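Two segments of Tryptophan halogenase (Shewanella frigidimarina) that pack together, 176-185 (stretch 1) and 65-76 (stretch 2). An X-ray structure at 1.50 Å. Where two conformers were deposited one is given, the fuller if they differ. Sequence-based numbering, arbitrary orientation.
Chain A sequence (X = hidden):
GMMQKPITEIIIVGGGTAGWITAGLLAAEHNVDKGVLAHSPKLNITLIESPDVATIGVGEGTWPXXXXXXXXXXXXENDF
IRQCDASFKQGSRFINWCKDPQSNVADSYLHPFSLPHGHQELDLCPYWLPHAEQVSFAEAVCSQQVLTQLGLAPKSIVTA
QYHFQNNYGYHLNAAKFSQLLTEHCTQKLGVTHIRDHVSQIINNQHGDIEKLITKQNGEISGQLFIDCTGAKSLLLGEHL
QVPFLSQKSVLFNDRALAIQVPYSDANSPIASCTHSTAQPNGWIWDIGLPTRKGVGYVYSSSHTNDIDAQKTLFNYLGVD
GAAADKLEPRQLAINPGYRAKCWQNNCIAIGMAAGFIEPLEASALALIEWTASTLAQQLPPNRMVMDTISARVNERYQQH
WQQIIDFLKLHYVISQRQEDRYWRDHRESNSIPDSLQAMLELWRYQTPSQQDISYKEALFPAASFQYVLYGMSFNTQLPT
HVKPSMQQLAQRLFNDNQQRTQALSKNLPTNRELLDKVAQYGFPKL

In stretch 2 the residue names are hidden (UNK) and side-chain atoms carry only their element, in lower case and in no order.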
ATOM      1  N   LYS A 176       9.075   1.243  14.134  1.00 13.28           N
ATOM      2  CA  LYS A 176       9.862   2.464  14.296  1.00 13.73           C
ATOM      3  C   LYS A 176       9.100   3.691  13.798  1.00 12.19           C
ATOM      4  O   LYS A 176       9.168   4.771  14.383  1.00 14.66           O
ATOM      5  CB  LYS A 176      11.225   2.352  13.601  1.00 15.54           C
ATOM      6  CG  LYS A 176      12.168   1.380  14.309  1.00 16.73           C
ATOM      7  CD  LYS A 176      13.484   1.236  13.609  1.00 19.91           C
ATOM      8  CE  LYS A 176      14.390   0.266  14.370  1.00 29.28           C
ATOM      9  NZ  LYS A 176      15.821   0.556  14.084  1.00 38.58           N
ATOM     10  N   PHE A 177       8.320   3.504  12.734  1.00 12.89           N
ATOM     11  CA  PHE A 177       7.475   4.573  12.223  1.00 12.40           C
ATOM     12  C   PHE A 177       6.395   4.961  13.245  1.00 11.82           C
ATOM     13  O   PHE A 177       6.196   6.124  13.526  1.00 12.57           O
ATOM     14  CB  PHE A 177       6.883   4.133  10.866  1.00 13.90           C
ATOM     15  CG  PHE A 177       6.099   5.193  10.114  1.00 12.15           C
ATOM     16  CD1 PHE A 177       6.369   6.550  10.247  1.00 13.99           C
ATOM     17  CD2 PHE A 177       5.137   4.789   9.196  1.00 14.61           C
ATOM     18  CE1 PHE A 177       5.636   7.500   9.526  1.00 16.16           C
ATOM     19  CE2 PHE A 177       4.421   5.743   8.461  1.00 13.98           C
ATOM     20  CZ  PHE A 177       4.678   7.077   8.646  1.00 13.93           C
ATOM     21  N   SER A 178       5.711   3.985  13.813  1.00 12.66           N
ATOM     22  CA  SER A 178       4.697   4.244  14.824  0.50 12.66           C
ATOM     23  C   SER A 178       5.295   5.010  16.004  1.00 12.27           C
ATOM     24  O   SER A 178       4.663   5.901  16.560  1.00 13.43           O
ATOM     25  CB  SER A 178       4.109   2.917  15.303  0.50 14.52           C
ATOM     26  OG  SER A 178       3.395   2.310  14.255  0.50 18.66           O
ATOM     27  N   GLN A 179       6.519   4.637  16.392  1.00 13.51           N
ATOM     28  CA  GLN A 179       7.195   5.334  17.495  1.00 14.41           C
ATOM     29  C   GLN A 179       7.511   6.786  17.154  1.00 11.12           C
ATOM     30  O   GLN A 179       7.285   7.698  17.946  1.00 14.58           O
ATOM     31  CB  GLN A 179       8.460   4.606  17.918  1.00 17.48           C
ATOM     32  CG  GLN A 179       9.113   5.204  19.176  1.00 20.41           C
ATOM     33  CD  GLN A 179       8.149   5.370  20.355  1.00 24.56           C
ATOM     34  OE1 GLN A 179       7.430   4.440  20.732  1.00 25.37           O
ATOM     35  NE2 GLN A 179       8.130   6.570  20.944  1.00 29.13           N
ATOM     36  N   LEU A 180       8.010   7.008  15.941  1.00 11.59           N
ATOM     37  CA  LEU A 180       8.261   8.378  15.496  1.00 12.52           C
ATOM     38  C   LEU A 180       6.976   9.213  15.511  1.00 13.27           C
ATOM     39  O   LEU A 180       6.948  10.337  15.970  1.00 13.26           O
ATOM     40  CB  LEU A 180       8.904   8.378  14.106  1.00 12.41           C
ATOM     41  CG  LEU A 180       9.090   9.688  13.348  1.00 18.38           C
ATOM     42  CD1 LEU A 180       9.726  10.723  14.233  1.00 29.58           C
ATOM     43  CD2 LEU A 180       9.953   9.516  12.127  1.00 20.32           C
ATOM     44  N   LEU A 181       5.897   8.632  15.010  1.00 11.32           N
ATOM     45  CA  LEU A 181       4.622   9.343  14.956  1.00 11.94           C
ATOM     46  C   LEU A 181       4.068   9.622  16.372  1.00 11.80           C
ATOM     47  O   LEU A 181       3.489  10.673  16.631  1.00 11.69           O
ATOM     48  CB  LEU A 181       3.582   8.537  14.164  1.00 13.39           C
ATOM     49  CG  LEU A 181       3.861   8.486  12.659  1.00 16.88           C
ATOM     50  CD1 LEU A 181       2.964   7.420  12.042  1.00 18.94           C
ATOM     51  CD2 LEU A 181       3.666   9.862  11.997  1.00 17.97           C
ATOM     52  N   THR A 182       4.242   8.662  17.283  1.00 10.93           N
ATOM     53  CA  THR A 182       3.786   8.863  18.652  1.00 10.97           C
ATOM     54  C   THR A 182       4.445  10.104  19.241  1.00 11.18           C
ATOM     55  O   THR A 182       3.796  10.945  19.843  1.00 13.04           O
ATOM     56  CB  THR A 182       4.190   7.660  19.509  1.00 11.98           C
ATOM     57  OG1 THR A 182       3.497   6.473  19.064  1.00 13.18           O
ATOM     58  CG2 THR A 182       3.881   7.925  20.995  1.00 12.83           C
ATOM     59  N   GLU A 183       5.762  10.176  19.030  1.00 13.27           N
ATOM     60  CA  GLU A 183       6.552  11.320  19.511  1.00 14.78           C
ATOM     61  C   GLU A 183       6.095  12.618  18.858  1.00 13.50           C
ATOM     62  O   GLU A 183       5.810  13.592  19.531  1.00 12.26           O
ATOM     63  CB  GLU A 183       8.056  11.086  19.249  1.00 15.30           C
ATOM     64  CG  GLU A 183       8.615   9.909  20.015  1.00 18.94           C
ATOM     65  CD  GLU A 183       9.903   9.288  19.453  1.00 25.84           C
ATOM     66  OE1 GLU A 183      10.401   9.688  18.356  1.00 28.19           O
ATOM     67  OE2 GLU A 183      10.394   8.337  20.130  1.00 26.45           O
ATOM     68  N   HIS A 184       5.985  12.622  17.538  1.00 12.86           N
ATOM     69  CA  HIS A 184       5.579  13.825  16.857  1.00 13.64           C
ATOM     70  C   HIS A 184       4.171  14.255  17.242  1.00 11.31           C
ATOM     71  O   HIS A 184       3.911  15.428  17.521  1.00 12.38           O
ATOM     72  CB  HIS A 184       5.670  13.592  15.379  1.00 12.59           C
ATOM     73  CG  HIS A 184       5.302  14.779  14.564  1.00 15.11           C
ATOM     74  ND1 HIS A 184       6.195  15.795  14.279  1.00 18.38           N
ATOM     75  CD2 HIS A 184       4.137  15.115  13.963  1.00 14.02           C
ATOM     76  CE1 HIS A 184       5.588  16.701  13.530  1.00 15.59           C
ATOM     77  NE2 HIS A 184       4.338  16.317  13.329  1.00 16.08           N
ATOM     78  N   CYS A 185       3.236  13.316  17.253  1.00 11.79           N
ATOM     79  CA  CYS A 185       1.846  13.693  17.478  1.00 11.37           C
ATOM     80  C   CYS A 185       1.563  14.197  18.882  1.00 10.63           C
ATOM     81  O   CYS A 185       0.765  15.098  19.089  1.00 12.08           O
ATOM     82  CB  CYS A 185       0.904  12.532  17.214  1.00 12.37           C
ATOM     83  SG  CYS A 185       0.778  12.124  15.430  1.00 14.77           S
ATOM     84  N   UNK A  65       1.976   8.236  -2.111  1.00  9.34           N
ATOM     85  CA  UNK A  65       1.128   9.027  -1.228  1.00  9.34           C
ATOM     86  C   UNK A  65       1.787   9.305   0.125  1.00 10.23           C
ATOM     87  O   UNK A  65       1.540  10.359   0.740  1.00 11.02           O
ATOM     88  o   UNK A  65       0.043   6.950  -0.631  1.00 13.87           O
ATOM     89  c   UNK A  65      -0.190   8.296  -1.022  1.00 11.30           C
ATOM     90  N   UNK A  66       2.669   8.406   0.570  1.00 10.18           N
ATOM     91  CA  UNK A  66       3.263   8.533   1.886  1.00  9.39           C
ATOM     92  C   UNK A  66       4.137   9.775   1.967  1.00  9.79           C
ATOM     93  O   UNK A  66       4.267  10.370   3.034  1.00 10.92           O
ATOM     94 se   UNK A  66       3.120   7.420   5.044  0.75 12.10          SE
ATOM     95  c   UNK A  66       4.068   7.301   2.239  1.00 11.76           C
ATOM     96  c   UNK A  66       2.411   5.641   4.881  1.00 13.50           C
ATOM     97  c   UNK A  66       4.528   7.268   3.687  1.00 12.34           C
ATOM     98  N   UNK A  67       4.715  10.185   0.843  1.00 10.90           N
ATOM     99  CA  UNK A  67       5.460  11.460   0.845  1.00 10.92           C
ATOM    100  C   UNK A  67       4.563  12.622   1.271  1.00 12.36           C
ATOM    101  O   UNK A  67       4.963  13.477   2.099  1.00 12.15           O
ATOM    102  c   UNK A  67       7.738  11.115  -2.374  1.00 11.31           C
ATOM    103  c   UNK A  67       6.085  11.741  -0.528  1.00 11.25           C
ATOM    104  n   UNK A  67       6.726  11.066  -3.415  1.00 11.84           N
ATOM    105  n   UNK A  67       6.251  13.314  -3.390  1.00 13.44           N
ATOM    106  c   UNK A  67       7.124  10.743  -1.006  1.00 10.62           C
ATOM    107  n   UNK A  67       5.070  11.914  -4.755  1.00 16.30           N
ATOM    108  c   UNK A  67       6.011  12.101  -3.844  1.00 14.72           C
ATOM    109  N   UNK A  68       3.337  12.620   0.740  1.00 10.01           N
ATOM    110  CA  UNK A  68       2.360  13.656   1.068  0.50 10.04           C
ATOM    111  C   UNK A  68       1.869  13.542   2.503  1.00 11.52           C
ATOM    112  O   UNK A  68       1.778  14.532   3.191  1.00 11.83           O
ATOM    113  c   UNK A  68       1.189  13.645   0.093  0.50 11.48           C
ATOM    114  o   UNK A  68       0.219  14.588   0.493  0.50 10.62           O
ATOM    115  N   UNK A  69       1.564  12.319   2.937  1.00 10.02           N
ATOM    116  CA  UNK A  69       1.146  12.112   4.322  1.00 10.57           C
ATOM    117  C   UNK A  69       2.193  12.625   5.303  1.00 10.23           C
ATOM    118  O   UNK A  69       1.872  13.332   6.265  1.00 11.85           O
ATOM    119  o   UNK A  69      -0.238  10.271   3.722  1.00 11.89           O
ATOM    120  c   UNK A  69       0.865  10.627   4.523  1.00 13.54           C
ATOM    121  c   UNK A  69       0.533  10.288   5.937  1.00 11.81           C
ATOM    122  N   UNK A  70       3.446  12.248   5.078  1.00 10.43           N
ATOM    123  CA  UNK A  70       4.533  12.688   5.977  1.00 10.70           C
ATOM    124  C   UNK A  70       4.656  14.217   5.979  1.00 11.42           C
ATOM    125  O   UNK A  70       4.781  14.868   7.012  1.00 12.83           O
ATOM    126  c   UNK A  70       5.854  12.063   5.524  1.00 11.10           C
ATOM    127  c   UNK A  70       7.244  10.050   5.070  1.00 10.64           C
ATOM    128  c   UNK A  70       6.091  10.264   7.299  1.00 13.98           C
ATOM    129  c   UNK A  70       6.016  10.571   5.811  1.00 11.68           C
ATOM    130  N   UNK A  71       4.621  14.791   4.799  1.00 11.67           N
ATOM    131  CA  UNK A  71       4.733  16.233   4.694  1.00 12.05           C
ATOM    132  C   UNK A  71       3.572  16.970   5.399  1.00 11.35           C
ATOM    133  O   UNK A  71       3.783  17.929   6.167  1.00 12.40           O
ATOM    134  o   UNK A  71       4.856  18.022   3.062  1.00 19.83           O
ATOM    135  c   UNK A  71       4.723  16.612   3.217  1.00 14.40           C
ATOM    136  N   UNK A  72       2.344  16.490   5.189  1.00 11.15           N
ATOM    137  CA  UNK A  72       1.167  17.063   5.853  1.00 11.73           C
ATOM    138  C   UNK A  72       1.232  16.939   7.371  1.00 12.18           C
ATOM    139  O   UNK A  72       0.900  17.894   8.091  1.00 13.71           O
ATOM    140  n   UNK A  72      -3.209  14.186   3.169  1.00 12.91           N
ATOM    141  c   UNK A  72      -1.858  16.236   3.578  1.00 17.05           C
ATOM    142  c   UNK A  72      -0.100  16.407   5.340  1.00 10.76           C
ATOM    143  c   UNK A  72      -1.846  14.712   3.424  1.00 12.67           C
ATOM    144  c   UNK A  72      -0.508  16.799   3.933  1.00 13.47           C
ATOM    145  N   UNK A  73       1.698  15.803   7.864  1.00 10.16           N
ATOM    146  CA  UNK A  73       1.854  15.619   9.319  1.00 11.88           C
ATOM    147  C   UNK A  73       2.934  16.519   9.883  1.00 12.17           C
ATOM    148  O   UNK A  73       2.845  16.941  11.040  1.00 13.49           O
ATOM    149  c   UNK A  73       1.038  11.819   9.504  1.00 12.07           C
ATOM    150  c   UNK A  73       2.141  14.147   9.645  1.00 11.58           C
ATOM    151  c   UNK A  73       2.529  13.927  11.095  1.00 11.27           C
ATOM    152  c   UNK A  73       0.910  13.301   9.287  1.00 12.52           C
ATOM    153  N   UNK A  74       3.943  16.817   9.067  1.00 12.14           N
ATOM    154  CA  UNK A  74       5.012  17.714   9.433  1.00 13.65           C
ATOM    155  C   UNK A  74       6.316  17.038   9.782  1.00 14.11           C
ATOM    156  O   UNK A  74       7.143  17.610  10.516  1.00 15.63           O
ATOM    157  N   UNK A  75       6.513  15.825   9.274  1.00 12.49           N
ATOM    158  CA  UNK A  75       7.727  15.041   9.492  1.00 14.00           C
ATOM    159  C   UNK A  75       8.778  15.418   8.446  1.00 13.66           C
ATOM    160  O   UNK A  75       8.485  15.568   7.244  1.00 13.84           O
ATOM    161  c   UNK A  75       7.433  13.507   9.414  1.00 14.32           C
ATOM    162  c   UNK A  75       8.710  12.703   9.647  1.00 15.80           C
ATOM    163  c   UNK A  75       6.346  13.095  10.413  1.00 16.47           C
ATOM    164  c   UNK A  75       6.591  13.445  11.791  1.00 20.62           C
ATOM    165  N   UNK A  76      10.002  15.622   8.933  1.00 12.66           N
ATOM    166  CA  UNK A  76      11.158  15.898   8.092  1.00 15.04           C
ATOM    167  C   UNK A  76      11.616  14.578   7.441  1.00 13.15           C
ATOM    168  O   UNK A  76      11.716  13.552   8.108  1.00 14.63           O
ATOM    169  c   UNK A  76      13.545  16.764   8.268  1.00 17.64           C
ATOM    170  o   UNK A  76      13.881  17.956   8.068  1.00 18.67           O
ATOM    171  c   UNK A  76      12.238  16.520   8.985  1.00 15.35           C
ATOM    172  o   UNK A  76      14.264  15.783   7.951  1.00 18.36           O
TER

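Position 65 carries one carbon and one oxygen, far from stretch 1. A lone hydroxymethyl group makes it Ser-65; its hydroxyl is hydrogen-bonded elsewhere in the structure.

At position 66 two carbons, a selenium and a final carbon form an unbranched chain, and the selenium lies 3.9 Å from CZ of Phe-177, oblique to the ring. This is selenomethionine, Met-66. CA-to-CB points toward stretch 1, and the long, flexible chain lets SE settle beside the ring.

Position 67 has three carbons, a nitrogen, then a carbon bearing two more nitrogens: a guanidinium, hence Arg-67. It lies out of reach of the partner, and its nitrogens find hydrogen bonds elsewhere.

Position 68, again one carbon and one oxygen, is Ser-68, a small polar residue suited to an exposed site on the helix.

At position 69 the first carbon carries an oxygen and a carbon, which defines Thr-69. It is buried, yet its hydroxyl is satisfied elsewhere in the structure.

Position 70 shows four carbons forked at the second, and one end carbon of the fork lies 3.6 Å from CE1 of Phe-177; it is Leu-70. Its CA-to-CB bond points sideways, but the fork comes nearer, so that CD2 makes an apolar contact in a buried setting.

One carbon and one oxygen at exposed position 71 give Ser-71. Position 72, four carbons in a row ending in nitrogen, is Lys-72, whose charged end suits an exposed site and is hydrogen-bonded elsewhere.

Position 73 has four carbons forked at the first, one arm two carbons long. The end of the longer arm lies 4.1 Å from CD2 of Leu-181, while the one-carbon arm lies 3.5 Å from CD2 of His-184. This is Ile-73.

Position 74 has no side-chain atoms and is Gly-74. Its positive phi, just past the helix, would jam a CB against the preceding carbonyl oxygen.

Position 75 has four carbons forked at the first, one arm two carbons long. The end of the longer arm lies over one face of the His-184 ring, 3.5 Å from its centroid, and the one-carbon arm is 4.2 Å from CD2 of Leu-180. This is Ile-75, whose CD1 makes a CH-pi contact with the ring.

Position 76 has two carbons, the second carrying two oxygens: Asp-76. It caps a backbone nitrogen at the start of the next helix and is out of reach of stretch 1.

The helices run at 28° with axes no closer than 12.5 Å, so side chains must bridge the gap. Apolar contacts do most of this, and His-184 adds the polar link: its NE2 donates a hydrogen bond to Ile-73 O, 2.8 Å away near the ring plane, leaving one ring face for Ile-75.

Stretch 2 65-76: SMRSTLSKIGID
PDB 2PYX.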